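Local coordinates for peptidase M3B, oligoendopeptidase F (Enterococcus faecium, PDB 2QR4), which is probably a zinc-dependent metallopeptidase of the M3 family that cleaves short peptides at internal bonds, at residues A[450-455]-A[461-466]. Sequence-based numbering, arbitrary orientation.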
loop_
_atom_site.group_PDB
_atom_site.type_symbol
_atom_site.label_atom_id
_atom_site.label_comp_id
_atom_site.label_asym_id
_atom_site.label_seq_id
_atom_site.Cartn_x
_atom_site.Cartn_y
_atom_site.Cartn_z
ATOM N N HIS A 450 -12.825 -7.436 8.661
ATOM C CA HIS A 450 -13.537 -6.189 8.392
ATOM C C HIS A 450 -14.260 -5.653 9.631
ATOM O O HIS A 450 -14.163 -4.465 9.946
ATOM C CB HIS A 450 -14.537 -6.337 7.252
ATOM C CG HIS A 450 -13.912 -6.559 5.913
ATOM N ND1 HIS A 450 -13.719 -5.540 5.007
ATOM C CD2 HIS A 450 -13.464 -7.686 5.312
ATOM C CE1 HIS A 450 -13.159 -6.025 3.914
ATOM N NE2 HIS A 450 -12.996 -7.325 4.073
ATOM N N THR A 451 -14.997 -6.522 10.317
ATOM C CA THR A 451 -15.756 -6.096 11.500
ATOM C C THR A 451 -14.849 -5.624 12.630
ATOM O O THR A 451 -15.164 -4.654 13.305
ATOM C CB THR A 451 -16.697 -7.195 12.006
ATOM O OG1 THR A 451 -15.947 -8.410 12.169
ATOM C CG2 THR A 451 -17.815 -7.413 10.983
ATOM N N GLU A 452 -13.721 -6.307 12.812
ATOM C CA GLU A 452 -12.730 -5.922 13.813
ATOM C C GLU A 452 -12.125 -4.560 13.523
ATOM O O GLU A 452 -12.105 -3.685 14.387
ATOM C CB GLU A 452 -11.640 -6.982 13.907
ATOM C CG GLU A 452 -12.109 -8.248 14.627
ATOM C CD GLU A 452 -12.500 -7.991 16.090
ATOM O OE1 GLU A 452 -11.593 -7.913 16.945
ATOM O OE2 GLU A 452 -13.709 -7.879 16.390
ATOM N N ASP A 453 -11.651 -4.372 12.297
ATOM C CA ASP A 453 -11.110 -3.079 11.878
ATOM C C ASP A 453 -12.137 -1.948 11.991
ATOM O O ASP A 453 -11.812 -0.826 12.363
ATOM C CB ASP A 453 -10.580 -3.149 10.441
ATOM C CG ASP A 453 -10.172 -1.789 9.915
ATOM O OD1 ASP A 453 -9.023 -1.373 10.152
ATOM O OD2 ASP A 453 -11.007 -1.128 9.270
ATOM N N GLU A 454 -13.381 -2.240 11.656
ATOM C CA GLU A 454 -14.404 -1.218 11.729
ATOM C C GLU A 454 -14.622 -0.788 13.182
ATOM O O GLU A 454 -14.787 0.395 13.450
ATOM C CB GLU A 454 -15.685 -1.678 11.019
ATOM C CG GLU A 454 -16.966 -1.563 11.815
ATOM C CD GLU A 454 -17.749 -2.886 11.815
ATOM O OE1 GLU A 454 -17.788 -3.550 12.884
ATOM O OE2 GLU A 454 -18.300 -3.269 10.745
ATOM N N LYS A 455 -14.591 -1.738 14.115
ATOM C CA LYS A 455 -14.680 -1.416 15.548
ATOM C C LYS A 455 -13.424 -0.708 16.059
ATOM O O LYS A 455 -13.355 -0.308 17.204
ATOM C CB LYS A 455 -14.927 -2.678 16.389
ATOM C CG LYS A 455 -16.244 -3.398 16.103
ATOM C CD LYS A 455 -16.522 -4.498 17.127
ATOM C CE LYS A 455 -15.277 -5.335 17.376
ATOM N NZ LYS A 455 -15.434 -6.346 18.463
ATOM N N SER A 461 -0.065 -8.199 12.912
ATOM C CA SER A 461 0.213 -9.602 12.612
ATOM C C SER A 461 -0.013 -10.521 13.794
ATOM O O SER A 461 -0.450 -11.663 13.613
ATOM C CB SER A 461 1.621 -9.819 12.068
ATOM O OG SER A 461 2.584 -9.311 12.949
ATOM N N GLU A 462 0.292 -10.050 15.002
ATOM C CA GLU A 462 0.098 -10.904 16.180
ATOM C C GLU A 462 -1.390 -11.237 16.324
ATOM O O GLU A 462 -1.763 -12.392 16.448
ATOM C CB GLU A 462 0.631 -10.253 17.461
ATOM C CG GLU A 462 0.670 -11.202 18.696
ATOM C CD GLU A 462 1.252 -10.528 19.962
ATOM O OE1 GLU A 462 0.542 -10.458 20.996
ATOM O OE2 GLU A 462 2.413 -10.046 19.925
ATOM N N TYR A 463 -2.235 -10.215 16.293
ATOM C CA TYR A 463 -3.654 -10.415 16.477
ATOM C C TYR A 463 -4.253 -11.252 15.346
ATOM O O TYR A 463 -5.106 -12.111 15.575
ATOM C CB TYR A 463 -4.364 -9.072 16.537
ATOM C CG TYR A 463 -5.828 -9.202 16.827
ATOM C CD1 TYR A 463 -6.266 -9.803 18.002
ATOM C CD2 TYR A 463 -6.778 -8.740 15.931
ATOM C CE1 TYR A 463 -7.619 -9.923 18.285
ATOM C CE2 TYR A 463 -8.134 -8.852 16.204
ATOM C CZ TYR A 463 -8.548 -9.438 17.385
ATOM O OH TYR A 463 -9.891 -9.559 17.670
ATOM N N LEU A 464 -3.814 -10.991 14.126
ATOM C CA LEU A 464 -4.334 -11.728 12.960
ATOM C C LEU A 464 -3.976 -13.211 13.092
ATOM O O LEU A 464 -4.805 -14.094 12.870
ATOM C CB LEU A 464 -3.755 -11.154 11.665
ATOM C CG LEU A 464 -4.551 -10.335 10.634
ATOM C CD1 LEU A 464 -5.944 -9.935 11.049
ATOM C CD2 LEU A 464 -3.763 -9.151 10.197
ATOM N N SER A 465 -2.740 -13.469 13.498
ATOM C CA SER A 465 -2.217 -14.822 13.574
ATOM C C SER A 465 -2.828 -15.627 14.702
ATOM O O SER A 465 -3.280 -16.749 14.472
ATOM C CB SER A 465 -0.700 -14.793 13.654
ATOM O OG SER A 465 -0.192 -14.002 12.582
ATOM N N ASP A 466 -2.880 -15.057 15.904
ATOM C CA ASP A 466 -3.578 -15.711 17.018
ATOM C C ASP A 466 -5.045 -15.990 16.657
ATOM O O ASP A 466 -5.588 -17.039 16.999
ATOM C CB ASP A 466 -3.511 -14.862 18.305
ATOM C CG ASP A 466 -2.074 -14.676 18.829
ATOM O OD1 ASP A 466 -1.862 -13.822 19.731
ATOM O OD2 ASP A 466 -1.150 -15.371 18.340
#
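The hydroxyl of Y463 donates a hydrogen bond to one carboxylate oxygen of E452, and this pair is the only contact between residues 450-455, at the end of helix 418-454, and residues 461-466, at the start of helix 461-476. It bridges the two helices close to the short loop that joins them. Y463 OH lies 2.5 Å from E452 OE1, very close for such a bond, though at this resolution the shortness carries little weight. E452 OE1 sits at the edge of the Y463 ring, near its plane, 3.4 Å from Y463 CZ; carboxylate and ring planes are 36° apart. A chi1 of -176°, with CG opposite the backbone N, turns the tyrosine toward E452. E452, bent at chi2 (-63°), crosses it at about a right angle. The other carboxylate oxygen, E452 OE2, forms a salt bridge with K455 NZ at 3.1 Å, weak as a hydrogen bond. V457, in the joining loop, touches both E452 and Y463, while L464 packs back on F445 and M449 of the first helix. The buried E452 thus has a partner for each oxygen, and the positive charge of K455 probably favours the ionised form of E452, which suits it to accept the phenol's hydrogen bond.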